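Local coordinates for protein Drep2 (Drosophila melanogaster, PDB 4D2K) that probably takes part in apoptotic DNA fragmentation, with a CIDE domain of the kind that builds higher-order assemblies, at residues K9-I14 and L69-V74; V21-V26 and D39-P44; E47-V52 and L75-Q80. All coordinates share one frame; numbering follows the deposited sequence.

Contact 1 (K9-I14 and L69-V74); sequences KRPLKI and LANNTV
Asn72 sits between two side chains of segment K9-I14. Its CG is anti to its own carbonyl carbon, beside the backbone N (chi1 -81°), and the Asn72 side chain crosses that of Pro11 at about a right angle. Asn72 ND2 lies 3.9 Å from Pro11 CG. On the Lys13 side, Asn72 OD1 touches Lys13 CG at 3.7 Å. The Lys13 chain is extended beyond CG, and its CD rests 3.9 Å from Val74 CG2. A water accepts from Lys13 NZ and donates to Asn72 O, bridging the two. The side chains of Asn71 and Pro11 cross obliquely, with Asn71 CG 3.7 Å from Pro11 CD. Residues 70-73 form a type II turn, with Asn72 at the position of positive phi (59°). This turn leads into the last strand of the ubiquitin-like beta-grasp fold. That strand then runs parallel to strand 10-16, and Lys13 pairs with Val74. Asn72 N gives a nearly straight bond to Pro11 O at 2.8 Å. The donor stands above the carbonyl plane. Lys13 N answers with a bond to Thr73 O at 3.0 Å. Ala70 O is gripped twice, by Thr73 N and, on an in-plane lone pair, by Thr73 OG1. Leu12 CD2 touches Ala70 O at 3.6 Å. Replacing Asn72 with a valine would remove the carboxamide between Pro11 and Lys13 and would probably strain the turn, because a beta-branched residue accepts positive phi poorly. Arg10 has CG in the crowded position between the backbone N and the carbonyl carbon (chi1 70°). A bend at chi3 brings the guanidinium close to Leu69. Leu69 O is near the guanidinium plane, at its edge, while Arg10 NH1 is hydrogen-bonded to Arg67 O.

Contact 2 (V21-V26 and D39-P44); sequences VRKGVV and DKLGVP
In the beta-grasp fold a helix lies across the sheet, and here the last turn of helix 30-40 meets the edge strand 22-27. The helix closes in a Schellman motif. Gly42 is its C-prime residue with positive phi (70°). Val43 N bonds to Lys38 O, and Gly42 N bonds to Asp39 O. No hydrogen bond joins the two segments, so packing carries the contact. Lys23, Lys40 and Leu41 do most of it. Lys23 has CG anti to its carbonyl carbon, and the chain bends at chi2 (-73°). The bend lays the chain along the helix end. Lys23 CB meets Lys40 CB at 4.0 Å, and Lys23 CE lies 3.4 Å from Lys40 O. The ammonium NZ of Lys23 is farther off, 3.9 Å from Lys40 O, too long for a bond. Its charge would still probably be drawn to the carbonyl end of the helix. Lys40 is bent twice, at chi2 and chi4. Its CG touches Val25 CG1 at 3.8 Å, the two side chains sliding past each other in opposite directions. Farther out, Lys40 CE comes within 3.3 Å of Gly24 O. The end of Leu41 comes nearer the strand, and its CD1 sits 3.6 Å from Lys23 CG. These two side chains also slide past each other in opposite directions. Val21 CG1 gives a looser apolar contact to Leu41 CD1. Beyond the pair, Leu41 and Val25 both reach Ile14 on strand 10-16. Leu41 also touches Leu77 on strand 74-79, and Val25 packs on Arg36 within the helix.

Contact 3 (E47-V52 and L75-Q80); sequences EPVRVV and LLLLRQ
Strands 49-53 and 74-79 run antiparallel in the sheet of the beta-grasp fold. The N-to-C directions of segments 49-52 and 75-79 are 155° apart. Arg50 pairs with Leu78 and Val52 with Leu76 as hydrogen-bonded pairs. The Leu78 N to Arg50 O bond, at 2.8 Å, is nearly straight. Val51 and Leu77 form the non-hydrogen-bonded pair between them. The side chains alternate between two faces. On the face of Val49, Val51 and Leu77, neighbours interlock diagonally. The end of Leu77 swings nearer the other strand, and its CD2 presses against Val49 CG1 at 3.5 Å. Toward the other end of the contact, Leu75 CD1 meets Val51 CG1 at 3.9 Å. Helix 30-40 packs on this face, with Leu34 touching both Val49 and Val51. On the face of Arg50, Val52, Leu76 and Leu78, the bump is Leu78. Leu78 CD1 enters the notch between the Arg50 guanidinium, with Arg50 NH1 at 3.4 Å, and Val52 CG1, where the Val52 and Leu78 side chains cross at about a right angle. The CB of Leu78 lies over one face of the guanidinium, 3.5 Å from Arg50 NH2. A bend at chi3 brings the Arg50 group there, and a hydrogen bond from NH2 to Glu82 O holds it. Val52 CG2 meets Leu76 CB at 3.9 Å. Beyond the strand pairing, Glu47 and Arg79 form a salt bridge. Glu47 is extended with CG anti to its backbone N. Arg79 has its CG in the crowded position and bends at chi3, and the two charged planes stand 54° apart. Glu47 OE1 is 2.6 Å from Arg79 NH2. Glu47 OE2 uses its syn lone pair to accept from Arg79 NE at 2.9 Å, but this bond is bent (130°), its oxygen off the guanidinium plane.

All three contacts lie in one CIDE-N domain and reach the same mixed sheet, ordered 22-27, 10-16, 74-79, 49-53, 59-60. Contact 2 lies within the loop closed by contact 1, while contacts 1 and 3 cross along the chain. Contact 2 closes before contact 3 opens. Centres of contacts 1 and 2 are about 13 Å apart, those of contacts 1 and 3 about 16 Å, and those of contacts 2 and 3 about 11 Å. Strand 10-16 joins contact 1 to strand 22-27 of contact 2, and strand 74-79 runs from contact 1 into contact 3. Val43 packs on Val49, linking contacts 2 and 3. Together they span four strands and helix 30-40, in a family that forms higher-order assemblies.

Contact 1 (K9-I14 and L69-V74)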
loop_
_atom_site.group_PDB
_atom_site.type_symbol
_atom_site.label_atom_id
_atom_site.label_comp_id
_atom_site.label_asym_id
_atom_site.label_seq_id
_atom_site.Cartn_x
_atom_site.Cartn_y
_atom_site.Cartn_z
ATOM N N LYS A 9 4.677 11.802 -9.485
ATOM C CA LYS A 9 5.184 10.629 -8.789
ATOM C C LYS A 9 5.584 11.003 -7.366
ATOM O O LYS A 9 6.230 12.029 -7.151
ATOM C CB LYS A 9 6.387 10.046 -9.539
ATOM C CG LYS A 9 6.148 9.709 -11.021
ATOM C CD LYS A 9 5.316 8.465 -11.267
ATOM C CE LYS A 9 5.120 8.284 -12.771
ATOM N NZ LYS A 9 4.534 6.972 -13.156
ATOM N N ARG A 10 5.253 10.155 -6.398
ATOM C CA ARG A 10 5.554 10.472 -5.000
ATOM C C ARG A 10 6.071 9.200 -4.324
ATOM O O ARG A 10 5.647 8.102 -4.682
ATOM C CB ARG A 10 4.298 11.011 -4.285
ATOM C CG ARG A 10 3.218 9.948 -4.064
ATOM C CD ARG A 10 1.854 10.509 -3.690
ATOM N NE ARG A 10 1.245 11.241 -4.805
ATOM C CZ ARG A 10 0.200 12.056 -4.683
ATOM N NH1 ARG A 10 -0.361 12.233 -3.497
ATOM N NH2 ARG A 10 -0.289 12.679 -5.746
ATOM N N PRO A 11 6.940 9.339 -3.316
ATOM C CA PRO A 11 7.413 8.163 -2.576
ATOM C C PRO A 11 6.367 7.751 -1.564
ATOM O O PRO A 11 5.729 8.636 -0.994
ATOM C CB PRO A 11 8.675 8.659 -1.874
ATOM C CG PRO A 11 8.468 10.148 -1.740
ATOM C CD PRO A 11 7.629 10.577 -2.913
ATOM N N LEU A 12 6.159 6.443 -1.392
ATOM C CA LEU A 12 5.282 5.893 -0.360
ATOM C C LEU A 12 5.980 4.649 0.179
ATOM O O LEU A 12 6.816 4.068 -0.531
ATOM C CB LEU A 12 3.898 5.543 -0.929
ATOM C CG LEU A 12 3.068 6.714 -1.481
ATOM C CD1 LEU A 12 1.794 6.230 -2.170
ATOM C CD2 LEU A 12 2.770 7.735 -0.391
ATOM N N LYS A 13 5.658 4.241 1.412
ATOM C CA LYS A 13 6.250 3.027 1.986
ATOM C C LYS A 13 5.203 1.901 2.025
ATOM O O LYS A 13 4.081 2.092 2.498
ATOM C CB LYS A 13 6.811 3.299 3.392
ATOM C CG LYS A 13 8.061 4.240 3.418
ATOM C CD LYS A 13 8.369 4.724 4.865
ATOM C CE LYS A 13 9.635 5.621 4.957
ATOM N NZ LYS A 13 9.898 6.137 6.353
ATOM N N ILE A 14 5.574 0.714 1.567
ATOM C CA ILE A 14 4.617 -0.362 1.481
ATOM C C ILE A 14 5.200 -1.566 2.205
ATOM O O ILE A 14 6.259 -2.097 1.863
ATOM C CB ILE A 14 4.225 -0.680 0.001
ATOM C CG1 ILE A 14 3.073 -1.684 -0.051
ATOM C CG2 ILE A 14 5.393 -1.227 -0.799
ATOM C CD1 ILE A 14 1.708 -1.076 0.221
ATOM N N LEU A 69 -2.677 11.428 0.467
ATOM C CA LEU A 69 -1.564 10.870 1.260
ATOM C C LEU A 69 -0.257 11.675 1.184
ATOM O O LEU A 69 0.207 11.985 0.092
ATOM C CB LEU A 69 -1.259 9.430 0.807
ATOM C CG LEU A 69 -2.392 8.429 0.970
ATOM C CD1 LEU A 69 -1.963 7.026 0.522
ATOM C CD2 LEU A 69 -2.900 8.439 2.419
ATOM N N ALA A 70 0.368 11.943 2.332
ATOM C CA ALA A 70 1.670 12.606 2.370
ATOM C C ALA A 70 2.769 11.670 1.874
ATOM O O ALA A 70 2.652 10.436 2.013
ATOM C CB ALA A 70 1.996 13.072 3.792
ATOM N N ASN A 71 3.839 12.257 1.328
ATOM C CA ASN A 71 5.033 11.507 0.932
ATOM C C ASN A 71 5.481 10.578 2.038
ATOM O O ASN A 71 5.520 10.988 3.198
ATOM C CB ASN A 71 6.205 12.433 0.624
ATOM C CG ASN A 71 6.065 13.150 -0.691
ATOM O OD1 ASN A 71 5.069 13.008 -1.396
ATOM N ND2 ASN A 71 7.095 13.905 -1.049
ATOM N N ASN A 72 5.829 9.350 1.669
ATOM C CA ASN A 72 6.341 8.364 2.602
ATOM C C ASN A 72 5.399 8.019 3.762
ATOM O O ASN A 72 5.838 7.564 4.818
ATOM C CB ASN A 72 7.707 8.811 3.126
ATOM C CG ASN A 72 8.829 8.484 2.149
ATOM O OD1 ASN A 72 8.928 7.345 1.670
ATOM N ND2 ASN A 72 9.680 9.463 1.854
ATOM N N THR A 73 4.104 8.219 3.536
ATOM C CA THR A 73 3.080 7.578 4.355
ATOM C C THR A 73 3.318 6.061 4.314
ATOM O O THR A 73 3.567 5.499 3.235
ATOM C CB THR A 73 1.644 7.890 3.851
ATOM O OG1 THR A 73 1.388 9.294 3.950
ATOM C CG2 THR A 73 0.604 7.134 4.649
ATOM N N VAL A 74 3.285 5.429 5.488
ATOM C CA VAL A 74 3.459 3.976 5.596
ATOM C C VAL A 74 2.123 3.249 5.402
ATOM O O VAL A 74 1.170 3.489 6.133
ATOM C CB VAL A 74 4.056 3.571 6.960
ATOM C CG1 VAL A 74 4.378 2.065 6.977
ATOM C CG2 VAL A 74 5.293 4.391 7.264
HETATM O O HOH W 1 7.949 7.820 6.761
#

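Contact 2 (V21-V26 and D39-P44)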
loop_
_atom_site.group_PDB
_atom_site.type_symbol
_atom_site.label_atom_id
_atom_site.label_comp_id
_atom_site.label_asym_id
_atom_site.label_seq_id
_atom_site.Cartn_x
_atom_site.Cartn_y
_atom_site.Cartn_z
ATOM N N VAL A 21 8.412 -7.389 5.702
ATOM C CA VAL A 21 8.995 -6.920 4.464
ATOM C C VAL A 21 8.533 -5.472 4.309
ATOM O O VAL A 21 7.346 -5.165 4.434
ATOM C CB VAL A 21 8.569 -7.761 3.244
ATOM C CG1 VAL A 21 9.054 -7.133 1.963
ATOM C CG2 VAL A 21 9.044 -9.231 3.388
ATOM N N ARG A 22 9.498 -4.595 4.062
ATOM C CA ARG A 22 9.308 -3.167 4.102
ATOM C C ARG A 22 9.951 -2.592 2.858
ATOM O O ARG A 22 11.172 -2.690 2.710
ATOM C CB ARG A 22 9.954 -2.608 5.349
ATOM C CG ARG A 22 9.289 -3.046 6.605
ATOM C CD ARG A 22 9.947 -2.438 7.802
ATOM N NE ARG A 22 9.276 -2.894 9.014
ATOM C CZ ARG A 22 9.254 -2.219 10.155
ATOM N NH1 ARG A 22 9.875 -1.044 10.242
ATOM N NH2 ARG A 22 8.605 -2.715 11.207
ATOM N N LYS A 23 9.148 -2.006 1.977
ATOM C CA LYS A 23 9.620 -1.573 0.666
ATOM C C LYS A 23 9.274 -0.111 0.395
ATOM O O LYS A 23 8.359 0.444 0.987
ATOM C CB LYS A 23 8.995 -2.435 -0.440
ATOM C CG LYS A 23 9.286 -3.928 -0.322
ATOM C CD LYS A 23 10.710 -4.223 -0.692
ATOM C CE LYS A 23 10.994 -5.693 -0.665
ATOM N NZ LYS A 23 12.093 -6.008 -1.575
ATOM N N GLY A 24 9.977 0.503 -0.541
ATOM C CA GLY A 24 9.691 1.875 -0.883
ATOM C C GLY A 24 9.273 1.874 -2.334
ATOM O O GLY A 24 9.877 1.178 -3.153
ATOM N N VAL A 25 8.237 2.645 -2.658
ATOM C CA VAL A 25 7.779 2.719 -4.030
ATOM C C VAL A 25 7.610 4.160 -4.375
ATOM O O VAL A 25 7.441 5.007 -3.496
ATOM C CB VAL A 25 6.430 1.972 -4.250
ATOM C CG1 VAL A 25 6.570 0.480 -3.956
ATOM C CG2 VAL A 25 5.311 2.622 -3.415
ATOM N N VAL A 26 7.616 4.437 -5.670
ATOM C CA VAL A 26 7.386 5.780 -6.157
ATOM C C VAL A 26 6.320 5.709 -7.224
ATOM O O VAL A 26 6.539 5.107 -8.268
ATOM C CB VAL A 26 8.663 6.416 -6.732
ATOM C CG1 VAL A 26 8.358 7.835 -7.238
ATOM C CG2 VAL A 26 9.751 6.448 -5.684
ATOM N N ASP A 39 4.129 -5.988 -6.961
ATOM C CA ASP A 39 5.460 -6.386 -7.434
ATOM C C ASP A 39 6.525 -6.375 -6.325
ATOM O O ASP A 39 7.301 -7.305 -6.186
ATOM C CB ASP A 39 5.941 -5.491 -8.578
ATOM C CG ASP A 39 7.358 -5.847 -9.030
ATOM O OD1 ASP A 39 7.551 -6.967 -9.534
ATOM O OD2 ASP A 39 8.288 -5.025 -8.855
ATOM N N LYS A 40 6.595 -5.296 -5.561
ATOM C CA LYS A 40 7.639 -5.176 -4.556
ATOM C C LYS A 40 7.431 -6.175 -3.408
ATOM O O LYS A 40 8.390 -6.595 -2.739
ATOM C CB LYS A 40 7.677 -3.738 -4.021
ATOM C CG LYS A 40 8.309 -2.712 -4.979
ATOM C CD LYS A 40 9.802 -2.612 -4.775
ATOM C CE LYS A 40 10.381 -1.277 -5.269
ATOM N NZ LYS A 40 9.955 -0.897 -6.644
ATOM N N LEU A 41 6.187 -6.579 -3.173
ATOM C CA LEU A 41 5.981 -7.551 -2.111
ATOM C C LEU A 41 5.888 -8.978 -2.662
ATOM O O LEU A 41 5.607 -9.901 -1.920
ATOM C CB LEU A 41 4.745 -7.200 -1.283
ATOM C CG LEU A 41 5.067 -6.338 -0.045
ATOM C CD1 LEU A 41 5.845 -5.110 -0.422
ATOM C CD2 LEU A 41 3.794 -5.922 0.683
ATOM N N GLY A 42 6.157 -9.158 -3.952
ATOM C CA GLY A 42 6.197 -10.487 -4.548
ATOM C C GLY A 42 4.830 -11.157 -4.646
ATOM O O GLY A 42 4.707 -12.384 -4.633
ATOM N N VAL A 43 3.809 -10.329 -4.820
ATOM C CA VAL A 43 2.438 -10.775 -4.979
ATOM C C VAL A 43 2.127 -10.876 -6.475
ATOM O O VAL A 43 2.405 -9.937 -7.231
ATOM C CB VAL A 43 1.449 -9.774 -4.313
ATOM C CG1 VAL A 43 -0.010 -10.191 -4.528
ATOM C CG2 VAL A 43 1.772 -9.590 -2.822
ATOM N N PRO A 44 1.557 -12.017 -6.911
ATOM C CA PRO A 44 1.280 -12.200 -8.342
ATOM C C PRO A 44 0.362 -11.084 -8.812
ATOM O O PRO A 44 -0.521 -10.676 -8.054
ATOM C CB PRO A 44 0.587 -13.566 -8.411
ATOM C CG PRO A 44 0.955 -14.273 -7.147
ATOM C CD PRO A 44 1.585 -13.296 -6.182
#

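Contact 3 (E47-V52 and L75-Q80)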
loop_
_atom_site.group_PDB
_atom_site.type_symbol
_atom_site.label_atom_id
_atom_site.label_comp_id
_atom_site.label_asym_id
_atom_site.label_seq_id
_atom_site.Cartn_x
_atom_site.Cartn_y
_atom_site.Cartn_z
ATOM N N GLU A 47 -3.560 -11.090 -8.493
ATOM C CA GLU A 47 -4.185 -11.367 -7.198
ATOM C C GLU A 47 -4.721 -10.111 -6.532
ATOM O O GLU A 47 -4.032 -9.091 -6.482
ATOM C CB GLU A 47 -3.184 -12.052 -6.274
ATOM C CG GLU A 47 -3.722 -12.321 -4.884
ATOM C CD GLU A 47 -2.696 -12.932 -3.959
ATOM O OE1 GLU A 47 -1.752 -13.579 -4.459
ATOM O OE2 GLU A 47 -2.825 -12.752 -2.728
ATOM N N PRO A 48 -5.949 -10.187 -5.986
ATOM C CA PRO A 48 -6.456 -8.964 -5.366
ATOM C C PRO A 48 -5.921 -8.768 -3.961
ATOM O O PRO A 48 -5.580 -9.723 -3.238
ATOM C CB PRO A 48 -7.975 -9.182 -5.349
ATOM C CG PRO A 48 -8.187 -10.680 -5.715
ATOM C CD PRO A 48 -6.844 -11.329 -5.745
ATOM N N VAL A 49 -5.842 -7.497 -3.590
ATOM C CA VAL A 49 -5.223 -7.089 -2.341
ATOM C C VAL A 49 -6.005 -5.909 -1.791
ATOM O O VAL A 49 -6.818 -5.282 -2.489
ATOM C CB VAL A 49 -3.716 -6.678 -2.520
ATOM C CG1 VAL A 49 -2.886 -7.837 -3.051
ATOM C CG2 VAL A 49 -3.586 -5.480 -3.462
ATOM N N ARG A 50 -5.747 -5.597 -0.538
ATOM C CA ARG A 50 -6.268 -4.392 0.050
ATOM C C ARG A 50 -5.085 -3.537 0.532
ATOM O O ARG A 50 -4.038 -4.059 0.880
ATOM C CB ARG A 50 -7.231 -4.772 1.172
ATOM C CG ARG A 50 -8.549 -5.318 0.633
ATOM C CD ARG A 50 -9.315 -6.141 1.655
ATOM N NE ARG A 50 -8.513 -7.258 2.149
ATOM C CZ ARG A 50 -8.063 -7.365 3.396
ATOM N NH1 ARG A 50 -8.362 -6.431 4.295
ATOM N NH2 ARG A 50 -7.332 -8.418 3.748
ATOM N N VAL A 51 -5.241 -2.225 0.527
ATOM C CA VAL A 51 -4.184 -1.352 1.024
ATOM C C VAL A 51 -4.725 -0.574 2.207
ATOM O O VAL A 51 -5.807 -0.007 2.125
ATOM C CB VAL A 51 -3.671 -0.394 -0.074
ATOM C CG1 VAL A 51 -2.649 0.567 0.503
ATOM C CG2 VAL A 51 -3.064 -1.196 -1.231
ATOM N N VAL A 52 -4.004 -0.557 3.317
ATOM C CA VAL A 52 -4.507 0.174 4.464
ATOM C C VAL A 52 -3.413 1.039 5.046
ATOM O O VAL A 52 -2.236 0.784 4.828
ATOM C CB VAL A 52 -5.061 -0.782 5.587
ATOM C CG1 VAL A 52 -6.204 -1.643 5.072
ATOM C CG2 VAL A 52 -3.942 -1.656 6.165
ATOM N N LEU A 75 2.070 2.382 4.400
ATOM C CA LEU A 75 0.885 1.610 4.036
ATOM C C LEU A 75 1.163 0.113 4.200
ATOM O O LEU A 75 2.306 -0.319 4.088
ATOM C CB LEU A 75 0.470 1.904 2.590
ATOM C CG LEU A 75 0.128 3.346 2.208
ATOM C CD1 LEU A 75 -0.102 3.489 0.693
ATOM C CD2 LEU A 75 -1.099 3.815 2.998
ATOM N N LEU A 76 0.137 -0.676 4.502
ATOM C CA LEU A 76 0.290 -2.126 4.507
ATOM C C LEU A 76 -0.500 -2.680 3.342
ATOM O O LEU A 76 -1.616 -2.241 3.047
ATOM C CB LEU A 76 -0.201 -2.766 5.816
ATOM C CG LEU A 76 0.310 -2.267 7.170
ATOM C CD1 LEU A 76 -0.178 -3.187 8.280
ATOM C CD2 LEU A 76 1.825 -2.137 7.207
ATOM N N LEU A 77 0.077 -3.674 2.696
ATOM C CA LEU A 77 -0.635 -4.395 1.679
ATOM C C LEU A 77 -1.148 -5.669 2.352
ATOM O O LEU A 77 -0.373 -6.403 2.928
ATOM C CB LEU A 77 0.289 -4.686 0.501
ATOM C CG LEU A 77 -0.270 -5.130 -0.841
ATOM C CD1 LEU A 77 0.723 -4.775 -1.922
ATOM C CD2 LEU A 77 -0.473 -6.619 -0.820
ATOM N N LEU A 78 -2.453 -5.902 2.304
ATOM C CA LEU A 78 -3.072 -7.097 2.884
ATOM C C LEU A 78 -3.550 -8.018 1.788
ATOM O O LEU A 78 -4.304 -7.596 0.901
ATOM C CB LEU A 78 -4.281 -6.732 3.755
ATOM C CG LEU A 78 -4.052 -5.705 4.859
ATOM C CD1 LEU A 78 -5.342 -5.411 5.599
ATOM C CD2 LEU A 78 -2.974 -6.182 5.805
ATOM N N ARG A 79 -3.113 -9.266 1.823
ATOM C CA ARG A 79 -3.629 -10.257 0.883
ATOM C C ARG A 79 -4.384 -11.354 1.627
ATOM O O ARG A 79 -4.295 -11.455 2.854
ATOM C CB ARG A 79 -2.494 -10.855 0.057
ATOM C CG ARG A 79 -1.211 -11.097 0.851
ATOM C CD ARG A 79 -0.086 -11.604 -0.038
ATOM N NE ARG A 79 -0.559 -12.639 -0.952
ATOM C CZ ARG A 79 0.238 -13.405 -1.689
ATOM N NH1 ARG A 79 1.552 -13.267 -1.603
ATOM N NH2 ARG A 79 -0.278 -14.323 -2.497
ATOM N N GLN A 80 -5.143 -12.149 0.878
ATOM C CA GLN A 80 -5.734 -13.397 1.375
ATOM C C GLN A 80 -6.182 -13.438 2.829
ATOM O O GLN A 80 -5.635 -14.229 3.607
ATOM C CB GLN A 80 -4.722 -14.540 1.207
ATOM C CG GLN A 80 -4.493 -15.056 -0.206
ATOM C CD GLN A 80 -3.572 -16.262 -0.205
ATOM O OE1 GLN A 80 -2.826 -16.485 0.759
ATOM N NE2 GLN A 80 -3.629 -17.055 -1.270
#